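PDB 3MIZ: putative transcriptional regulator protein, LacI family from Rhizobium etli, which probably binds operator DNA and regulates transcription as a repressor of the LacI family, its crystallised part having the periplasmic-binding-protein-like fold. Local coordinates for residues 37-42 / 260-265; 27-32 / 77-82; 132-137 / 151-156. All coordinates share one frame; numbering follows the deposited sequence.

Interaction 1 (37-42 / 260-265)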
loop_
_atom_site.group_PDB
_atom_site.type_symbol
_atom_site.label_atom_id
_atom_site.label_comp_id
_atom_site.label_asym_id
_atom_site.label_seq_id
_atom_site.Cartn_x
_atom_site.Cartn_y
_atom_site.Cartn_z
ATOM N N GLN A 37 10.292 13.137 2.799
ATOM C CA GLN A 37 11.557 12.790 2.156
ATOM C C GLN A 37 11.902 13.744 1.017
ATOM O O GLN A 37 13.038 14.215 0.928
ATOM C CB GLN A 37 11.514 11.342 1.651
ATOM C CG GLN A 37 12.863 10.778 1.219
ATOM C CD GLN A 37 13.783 10.476 2.389
ATOM O OE1 GLN A 37 13.502 9.598 3.205
ATOM N NE2 GLN A 37 14.893 11.206 2.474
ATOM N N ASP A 38 10.934 14.036 0.150
ATOM C CA ASP A 38 11.175 14.962 -0.959
ATOM C C ASP A 38 11.644 16.318 -0.444
ATOM O O ASP A 38 12.601 16.895 -0.967
ATOM C CB ASP A 38 9.911 15.134 -1.805
ATOM C CG ASP A 38 9.727 14.012 -2.808
ATOM O OD1 ASP A 38 10.497 13.034 -2.743
ATOM O OD2 ASP A 38 8.810 14.111 -3.652
ATOM N N TRP A 39 10.969 16.835 0.581
ATOM C CA TRP A 39 11.363 18.113 1.158
ATOM C C TRP A 39 12.780 18.000 1.737
ATOM O O TRP A 39 13.618 18.882 1.545
ATOM C CB TRP A 39 10.398 18.523 2.275
ATOM C CG TRP A 39 10.760 19.840 2.879
ATOM C CD1 TRP A 39 10.376 21.071 2.444
ATOM C CD2 TRP A 39 11.667 20.061 3.963
ATOM N NE1 TRP A 39 10.993 22.049 3.185
ATOM C CE2 TRP A 39 11.792 21.456 4.124
ATOM C CE3 TRP A 39 12.393 19.212 4.809
ATOM C CZ2 TRP A 39 12.617 22.028 5.098
ATOM C CZ3 TRP A 39 13.217 19.781 5.778
ATOM C CH2 TRP A 39 13.320 21.177 5.912
ATOM N N ALA A 40 13.042 16.909 2.450
ATOM C CA ALA A 40 14.348 16.685 3.064
ATOM C C ALA A 40 15.483 16.687 2.039
ATOM O O ALA A 40 16.551 17.266 2.282
ATOM C CB ALA A 40 14.340 15.371 3.833
ATOM N N ASN A 41 15.257 16.041 0.897
ATOM C CA ASN A 41 16.281 15.987 -0.141
ATOM C C ASN A 41 16.572 17.370 -0.720
ATOM O O ASN A 41 17.693 17.651 -1.142
ATOM C CB ASN A 41 15.871 15.035 -1.276
ATOM C CG ASN A 41 15.688 13.602 -0.807
ATOM O OD1 ASN A 41 16.274 13.177 0.187
ATOM N ND2 ASN A 41 14.880 12.840 -1.542
ATOM N N ALA A 42 15.566 18.236 -0.727
ATOM C CA ALA A 42 15.725 19.584 -1.258
ATOM C C ALA A 42 16.245 20.570 -0.217
ATOM O O ALA A 42 16.550 21.717 -0.547
ATOM C CB ALA A 42 14.399 20.082 -1.817
ATOM N N GLY A 260 4.548 19.798 6.788
ATOM C CA GLY A 260 4.955 19.442 8.136
ATOM C C GLY A 260 6.451 19.557 8.335
ATOM O O GLY A 260 6.910 20.073 9.355
ATOM N N ALA A 261 7.215 19.074 7.359
ATOM C CA ALA A 261 8.672 19.120 7.428
ATOM C C ALA A 261 9.183 20.562 7.464
ATOM O O ALA A 261 10.033 20.896 8.283
ATOM C CB ALA A 261 9.284 18.364 6.234
ATOM N N LYS A 262 8.663 21.413 6.585
ATOM C CA LYS A 262 9.092 22.809 6.559
ATOM C C LYS A 262 8.778 23.470 7.897
ATOM O O LYS A 262 9.600 24.199 8.457
ATOM C CB LYS A 262 8.390 23.579 5.435
ATOM C CG LYS A 262 8.840 25.032 5.354
ATOM C CD LYS A 262 8.033 25.841 4.360
ATOM C CE LYS A 262 8.464 27.306 4.399
ATOM N NZ LYS A 262 7.750 28.131 3.388
ATOM N N TRP A 263 7.580 23.203 8.403
ATOM C CA TRP A 263 7.138 23.754 9.672
ATOM C C TRP A 263 8.099 23.334 10.786
ATOM O O TRP A 263 8.496 24.159 11.614
ATOM C CB TRP A 263 5.717 23.268 9.966
ATOM C CG TRP A 263 4.940 24.129 10.912
ATOM C CD1 TRP A 263 5.305 25.351 11.407
ATOM C CD2 TRP A 263 3.641 23.851 11.450
ATOM N NE1 TRP A 263 4.312 25.852 12.215
ATOM C CE2 TRP A 263 3.279 24.951 12.259
ATOM C CE3 TRP A 263 2.747 22.781 11.323
ATOM C CZ2 TRP A 263 2.057 25.012 12.940
ATOM C CZ3 TRP A 263 1.530 22.841 12.002
ATOM C CH2 TRP A 263 1.199 23.951 12.799
ATOM N N LEU A 264 8.482 22.059 10.801
ATOM C CA LEU A 264 9.410 21.570 11.814
ATOM C C LEU A 264 10.749 22.289 11.665
ATOM O O LEU A 264 11.383 22.667 12.657
ATOM C CB LEU A 264 9.635 20.057 11.678
ATOM C CG LEU A 264 10.674 19.442 12.633
ATOM C CD1 LEU A 264 10.248 19.649 14.082
ATOM C CD2 LEU A 264 10.840 17.954 12.344
ATOM N N ASN A 265 11.176 22.471 10.420
ATOM C CA ASN A 265 12.445 23.137 10.152
ATOM C C ASN A 265 12.454 24.534 10.766
ATOM O O ASN A 265 13.427 24.917 11.415
ATOM C CB ASN A 265 12.695 23.215 8.641
ATOM C CG ASN A 265 14.140 23.563 8.297
ATOM O OD1 ASN A 265 15.069 22.850 8.676
ATOM N ND2 ASN A 265 14.328 24.658 7.570
#
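W39 of helix 30-42 packs against A261, K262 and N265 of helix 253-268. The axes of the two segments come within 9.6 Å, at 48°, a spacing one large side chain can fill. Indole suits this place because it is both broad and flat. A chi1 of -179° swings it out beside its own carbonyl carbon and over to the other helix, where it lays one face on the backbone. The methyl of A261 sits over that face towards the rim, CB to W39 CE3 3.5 Å, and its smallness lets the indole come close. The backbone N of K262 stands 4.0 Å above the ring plane, while the lysine chain runs off, extended, so that its charge stays away from the ring.

At the far end the amide of N265 is turned 61° from the indole, with N265 CB 3.5 Å from W39 CH2 and OD1 at the ring edge. K45 touches both W39 and N265. An alanine in place of W39 would probably open a gap between the helices and leave A261 and N265 without their partner. Between these segments shape and dispersion do the work, while D38 OD2 and Y254 OH add a polar tie between the same helices.

Interaction 2 (27-32 / 77-82)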
loop_
_atom_site.group_PDB
_atom_site.type_symbol
_atom_site.label_atom_id
_atom_site.label_comp_id
_atom_site.label_asym_id
_atom_site.label_seq_id
_atom_site.Cartn_x
_atom_site.Cartn_y
_atom_site.Cartn_z
ATOM N N PRO A 27 0.052 0.718 4.695
ATOM C CA PRO A 27 0.872 1.352 3.655
ATOM C C PRO A 27 0.103 2.321 2.751
ATOM O O PRO A 27 0.483 2.536 1.598
ATOM C CB PRO A 27 1.410 0.161 2.853
ATOM C CG PRO A 27 0.913 -1.079 3.591
ATOM C CD PRO A 27 -0.337 -0.630 4.267
ATOM N N TYR A 28 -0.973 2.905 3.267
ATOM C CA TYR A 28 -1.776 3.834 2.477
ATOM C C TYR A 28 -1.505 5.270 2.906
ATOM O O TYR A 28 -2.269 6.178 2.584
ATOM C CB TYR A 28 -3.266 3.543 2.663
ATOM C CG TYR A 28 -3.594 2.087 2.894
ATOM C CD1 TYR A 28 -3.143 1.100 2.020
ATOM C CD2 TYR A 28 -4.372 1.698 3.982
ATOM C CE1 TYR A 28 -3.459 -0.243 2.226
ATOM C CE2 TYR A 28 -4.694 0.361 4.198
ATOM C CZ TYR A 28 -4.236 -0.603 3.317
ATOM O OH TYR A 28 -4.558 -1.924 3.529
ATOM N N SER A 29 -0.416 5.475 3.634
ATOM C CA SER A 29 -0.097 6.811 4.107
ATOM C C SER A 29 1.365 7.142 3.894
ATOM O O SER A 29 1.858 8.164 4.375
ATOM C CB SER A 29 -0.453 6.912 5.580
ATOM O OG SER A 29 -1.755 6.404 5.785
ATOM N N VAL A 30 2.045 6.268 3.160
ATOM C CA VAL A 30 3.455 6.440 2.859
ATOM C C VAL A 30 3.690 7.744 2.119
ATOM O O VAL A 30 4.802 8.269 2.128
ATOM C CB VAL A 30 3.992 5.281 1.993
ATOM C CG1 VAL A 30 3.819 3.961 2.726
ATOM C CG2 VAL A 30 3.270 5.252 0.656
ATOM N N ASP A 31 2.647 8.268 1.475
ATOM C CA ASP A 31 2.783 9.525 0.748
ATOM C C ASP A 31 3.218 10.659 1.674
ATOM O O ASP A 31 3.838 11.625 1.233
ATOM C CB ASP A 31 1.473 9.890 0.048
ATOM C CG ASP A 31 1.590 9.830 -1.460
ATOM O OD1 ASP A 31 2.172 8.849 -1.973
ATOM O OD2 ASP A 31 1.100 10.761 -2.132
ATOM N N ILE A 32 2.889 10.556 2.960
ATOM C CA ILE A 32 3.316 11.601 3.886
ATOM C C ILE A 32 4.830 11.502 3.941
ATOM O O ILE A 32 5.540 12.506 3.875
ATOM C CB ILE A 32 2.756 11.392 5.305
ATOM C CG1 ILE A 32 1.240 11.578 5.297
ATOM C CG2 ILE A 32 3.394 12.416 6.268
ATOM C CD1 ILE A 32 0.582 11.221 6.626
ATOM N N VAL A 77 3.981 11.094 12.994
ATOM C CA VAL A 77 3.010 10.790 11.953
ATOM C C VAL A 77 2.171 9.547 12.224
ATOM O O VAL A 77 2.695 8.469 12.508
ATOM C CB VAL A 77 3.740 10.599 10.596
ATOM C CG1 VAL A 77 2.734 10.386 9.471
ATOM C CG2 VAL A 77 4.635 11.790 10.321
ATOM N N THR A 78 0.859 9.698 12.136
ATOM C CA THR A 78 -0.022 8.555 12.340
ATOM C C THR A 78 -0.519 8.086 10.974
ATOM O O THR A 78 -0.700 8.898 10.060
ATOM C CB THR A 78 -1.211 8.923 13.253
ATOM O OG1 THR A 78 -1.872 10.092 12.754
ATOM C CG2 THR A 78 -0.709 9.207 14.672
HETATM N N MSE A 79 -0.723 6.780 10.826
HETATM C CA MSE A 79 -1.197 6.229 9.556
HETATM C C MSE A 79 -2.604 6.722 9.223
HETATM O O MSE A 79 -2.930 6.962 8.059
HETATM C CB MSE A 79 -1.158 4.702 9.603
HETATM C CG MSE A 79 0.246 4.140 9.531
HETATM SE SE MSE A 79 1.132 4.675 7.882
HETATM C CE MSE A 79 2.219 6.157 8.534
ATOM N N TYR A 80 -3.450 6.848 10.239
ATOM C CA TYR A 80 -4.790 7.378 10.020
ATOM C C TYR A 80 -4.986 8.499 11.019
ATOM O O TYR A 80 -4.253 8.608 12.005
ATOM C CB TYR A 80 -5.887 6.307 10.176
ATOM C CG TYR A 80 -5.745 5.399 11.369
ATOM C CD1 TYR A 80 -5.149 4.143 11.243
ATOM C CD2 TYR A 80 -6.219 5.783 12.624
ATOM C CE1 TYR A 80 -5.033 3.286 12.336
ATOM C CE2 TYR A 80 -6.102 4.938 13.721
ATOM C CZ TYR A 80 -5.514 3.693 13.569
ATOM O OH TYR A 80 -5.427 2.847 14.648
ATOM N N ARG A 81 -5.972 9.346 10.766
ATOM C CA ARG A 81 -6.205 10.478 11.636
ATOM C C ARG A 81 -6.523 10.071 13.071
ATOM O O ARG A 81 -7.419 9.271 13.319
ATOM C CB ARG A 81 -7.316 11.334 11.055
ATOM C CG ARG A 81 -7.270 12.759 11.519
ATOM C CD ARG A 81 -8.269 13.581 10.747
ATOM N NE ARG A 81 -8.455 14.889 11.353
ATOM C CZ ARG A 81 -9.335 15.780 10.922
ATOM N NH1 ARG A 81 -10.106 15.491 9.878
ATOM N NH2 ARG A 81 -9.445 16.947 11.533
ATOM N N ARG A 82 -5.770 10.629 14.014
ATOM C CA ARG A 82 -5.948 10.304 15.424
ATOM C C ARG A 82 -5.797 11.541 16.303
ATOM O O ARG A 82 -5.228 12.554 15.886
ATOM C CB ARG A 82 -4.888 9.289 15.878
ATOM C CG ARG A 82 -4.913 7.925 15.206
ATOM C CD ARG A 82 -3.720 7.092 15.671
ATOM N NE ARG A 82 -3.678 6.999 17.129
ATOM C CZ ARG A 82 -2.609 6.633 17.832
ATOM N NH1 ARG A 82 -1.474 6.319 17.218
ATOM N NH2 ARG A 82 -2.671 6.598 19.160
#
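S29 OG donates to the backbone O of M79 across 2.6 Å, the one hydrogen bond joining 27-32 to 77-82. The hydroxyl lies in the carbonyl plane on a lone pair, at a C=O...O angle of 131°, and serine is small enough to approach the chain corner at 79-80 this closely. Its chi1 of -48° keeps OG beside its own backbone N and anti to the carbonyl carbon, aimed across the gap.

M79, a selenomethionine, also uses its side chain. Bent at chi2 and chi3, it folds back so that SE lies 3.6 Å from S29 CB, and the serine is held by the backbone and side chain of the same residue. The backbone N of M79 is in turn bonded to D21.

Beside this bond, I32 and V77 meet tip to tip, I32 CD1 to V77 CG1 3.7 Å. Branched aliphatic groups fit a buried seam between helix and strand, and Y253 of helix 253-268 packs against both S29 and I32. On the strand side, T78 OG1 bonds to Y80 O at 2.9 Å and braces the corner. Helix 30-42 starting beside the C-terminal end of parallel strand 73-78 is characteristic of the Rossmann-like alpha/beta subdomain of periplasmic-binding-protein folds.

Interaction 3 (132-137 / 151-156); sequences RRIGYI and DAFRRT
This is a buried, apolar strand-to-helix contact inside a beta-alpha-beta unit, where strand 134-138 leads through helix 144-160 to strand 167-174. I134 and Y136 meet F153 here, within the periplasmic-binding-protein-like domain. The helix runs nearly antiparallel to the strand, at 163° with the axes of the two segments 10.7 Å apart, as the return leg of a parallel crossover does.

F153 is the helix's main contribution. Its CG lies anti to the backbone N (chi1 177°), which carries the phenyl ring away from the helix and onto the strand. I134 and Y136, two apart in the strand, both point their CB towards the helix, and G135 between them has no side chain to offer. Beta-branched isoleucine is well suited to a strand, and its CG2 packs against F153 CE1 at 3.6 Å, with CB lying in the plane of the ring at its edge.

Y136 comes over one face of the phenyl ring, toward its CD2-CE2 side. The two rings lie near parallel, their planes 25° apart, but are slid past each other with centroids 5.1 Å apart, so they overlap little and much of the packing falls to the tyrosine's first atoms. Beyond the pair, M202 of strand 200-203 touches both side chains, L167 and I169 of strand 167-174 pack on F153, and T123 of helix 115-127 joins them. A phenyl ring suits such a largely apolar setting because it has no polar atom to satisfy. The tyrosine's CD1 stands 3.9 Å above the phenyl plane, offset towards the rim, while its CB approaches F153 CE2 to 3.5 Å.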
loop_
_atom_site.group_PDB
_atom_site.type_symbol
_atom_site.label_atom_id
_atom_site.label_comp_id
_atom_site.label_asym_id
_atom_site.label_seq_id
_atom_site.Cartn_x
_atom_site.Cartn_y
_atom_site.Cartn_z
ATOM N N ARG A 132 -30.647 12.212 -5.511
ATOM C CA ARG A 132 -31.495 12.500 -4.363
ATOM C C ARG A 132 -31.632 11.295 -3.440
ATOM O O ARG A 132 -31.990 11.441 -2.269
ATOM C CB ARG A 132 -32.869 12.963 -4.855
ATOM C CG ARG A 132 -32.811 14.177 -5.785
ATOM C CD ARG A 132 -32.535 15.459 -5.020
ATOM N NE ARG A 132 -32.557 16.651 -5.869
ATOM C CZ ARG A 132 -31.497 17.137 -6.508
ATOM N NH1 ARG A 132 -30.320 16.533 -6.403
ATOM N NH2 ARG A 132 -31.608 18.241 -7.247
ATOM N N ARG A 133 -31.371 10.109 -3.981
ATOM C CA ARG A 133 -31.392 8.874 -3.201
ATOM C C ARG A 133 -29.915 8.472 -3.184
ATOM O O ARG A 133 -29.408 7.922 -4.164
ATOM C CB ARG A 133 -32.202 7.782 -3.900
ATOM C CG ARG A 133 -33.686 8.052 -4.039
ATOM C CD ARG A 133 -34.349 6.876 -4.745
ATOM N NE ARG A 133 -35.804 6.994 -4.815
ATOM C CZ ARG A 133 -36.593 6.107 -5.412
ATOM N NH1 ARG A 133 -36.067 5.037 -5.993
ATOM N NH2 ARG A 133 -37.907 6.287 -5.428
ATOM N N ILE A 134 -29.228 8.760 -2.081
ATOM C CA ILE A 134 -27.799 8.469 -1.974
ATOM C C ILE A 134 -27.461 7.411 -0.932
ATOM O O ILE A 134 -28.041 7.387 0.152
ATOM C CB ILE A 134 -27.009 9.745 -1.598
ATOM C CG1 ILE A 134 -27.425 10.910 -2.500
ATOM C CG2 ILE A 134 -25.512 9.477 -1.697
ATOM C CD1 ILE A 134 -27.082 10.706 -3.937
ATOM N N GLY A 135 -26.511 6.543 -1.271
ATOM C CA GLY A 135 -26.089 5.512 -0.343
ATOM C C GLY A 135 -24.716 5.858 0.200
ATOM O O GLY A 135 -23.947 6.571 -0.442
ATOM N N TYR A 136 -24.407 5.371 1.396
ATOM C CA TYR A 136 -23.111 5.625 2.008
ATOM C C TYR A 136 -22.716 4.371 2.787
ATOM O O TYR A 136 -23.423 3.956 3.704
ATOM C CB TYR A 136 -23.189 6.826 2.962
ATOM C CG TYR A 136 -21.842 7.264 3.494
ATOM C CD1 TYR A 136 -21.088 8.241 2.836
ATOM C CD2 TYR A 136 -21.280 6.641 4.609
ATOM C CE1 TYR A 136 -19.799 8.581 3.276
ATOM C CE2 TYR A 136 -19.995 6.969 5.054
ATOM C CZ TYR A 136 -19.261 7.936 4.380
ATOM O OH TYR A 136 -17.981 8.226 4.792
ATOM N N ILE A 137 -21.609 3.748 2.400
ATOM C CA ILE A 137 -21.143 2.562 3.099
ATOM C C ILE A 137 -19.951 3.005 3.940
ATOM O O ILE A 137 -18.903 3.422 3.421
ATOM C CB ILE A 137 -20.780 1.439 2.112
ATOM C CG1 ILE A 137 -21.999 1.119 1.236
ATOM C CG2 ILE A 137 -20.395 0.187 2.869
ATOM C CD1 ILE A 137 -21.791 -0.047 0.288
ATOM N N ASP A 151 -20.329 12.380 9.347
ATOM C CA ASP A 151 -20.974 13.556 9.927
ATOM C C ASP A 151 -21.261 14.554 8.806
ATOM O O ASP A 151 -22.319 15.186 8.772
ATOM C CB ASP A 151 -20.072 14.245 10.952
ATOM C CG ASP A 151 -19.940 13.474 12.257
ATOM O OD1 ASP A 151 -20.809 12.627 12.574
ATOM O OD2 ASP A 151 -18.957 13.745 12.981
ATOM N N ALA A 152 -20.302 14.693 7.897
ATOM C CA ALA A 152 -20.427 15.629 6.780
ATOM C C ALA A 152 -21.538 15.209 5.838
ATOM O O ALA A 152 -22.332 16.035 5.399
ATOM C CB ALA A 152 -19.117 15.721 6.019
ATOM N N PHE A 153 -21.585 13.924 5.522
ATOM C CA PHE A 153 -22.607 13.399 4.627
ATOM C C PHE A 153 -23.990 13.678 5.204
ATOM O O PHE A 153 -24.885 14.152 4.499
ATOM C CB PHE A 153 -22.409 11.893 4.443
ATOM C CG PHE A 153 -23.462 11.238 3.597
ATOM C CD1 PHE A 153 -23.619 11.589 2.261
ATOM C CD2 PHE A 153 -24.294 10.263 4.136
ATOM C CE1 PHE A 153 -24.594 10.972 1.469
ATOM C CE2 PHE A 153 -25.269 9.642 3.354
ATOM C CZ PHE A 153 -25.418 9.998 2.020
ATOM N N ARG A 154 -24.157 13.391 6.490
ATOM C CA ARG A 154 -25.436 13.608 7.153
ATOM C C ARG A 154 -25.912 15.054 7.124
ATOM O O ARG A 154 -27.046 15.317 6.736
ATOM C CB ARG A 154 -25.377 13.130 8.609
ATOM C CG ARG A 154 -25.385 11.622 8.792
ATOM C CD ARG A 154 -25.267 11.279 10.273
ATOM N NE ARG A 154 -25.147 9.844 10.521
ATOM C CZ ARG A 154 -26.135 8.969 10.373
ATOM N NH1 ARG A 154 -27.332 9.378 9.975
ATOM N NH2 ARG A 154 -25.925 7.686 10.627
ATOM N N ARG A 155 -25.070 15.996 7.536
ATOM C CA ARG A 155 -25.497 17.394 7.535
ATOM C C ARG A 155 -25.592 18.030 6.150
ATOM O O ARG A 155 -26.496 18.825 5.898
ATOM C CB ARG A 155 -24.583 18.267 8.396
ATOM C CG ARG A 155 -25.058 19.730 8.431
ATOM C CD ARG A 155 -24.115 20.638 9.196
ATOM N NE ARG A 155 -24.457 22.054 9.050
ATOM C CZ ARG A 155 -25.568 22.625 9.513
ATOM N NH1 ARG A 155 -26.479 21.909 10.164
ATOM N NH2 ARG A 155 -25.761 23.925 9.341
ATOM N N THR A 156 -24.666 17.699 5.256
ATOM C CA THR A 156 -24.703 18.289 3.924
ATOM C C THR A 156 -25.989 17.903 3.221
ATOM O O THR A 156 -26.618 18.733 2.556
ATOM C CB THR A 156 -23.504 17.849 3.077
ATOM O OG1 THR A 156 -23.475 16.421 2.987
ATOM C CG2 THR A 156 -22.213 18.355 3.701
#

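Interactions 1 and 2 share helix 30-42: its later turns pack on helix 253-268 in interaction 1, and its beginning meets the end of strand 73-78 in interaction 2. Their centres are 16 Å apart, and each has residues touching the second subunit. Interaction 3 lies on the other side of the chain's centre from interaction 1, about 37 Å between centres, and touches no other chain. Burial differs too, since interactions 2 and 3 are wholly buried, whereas interaction 1 is partly buried with an exposed lysine. Only interaction 2, nearest the chain's centre, adds a hydrogen bond between its segments; the other two rely on aromatic packing, indole on helix and phenyl on strand.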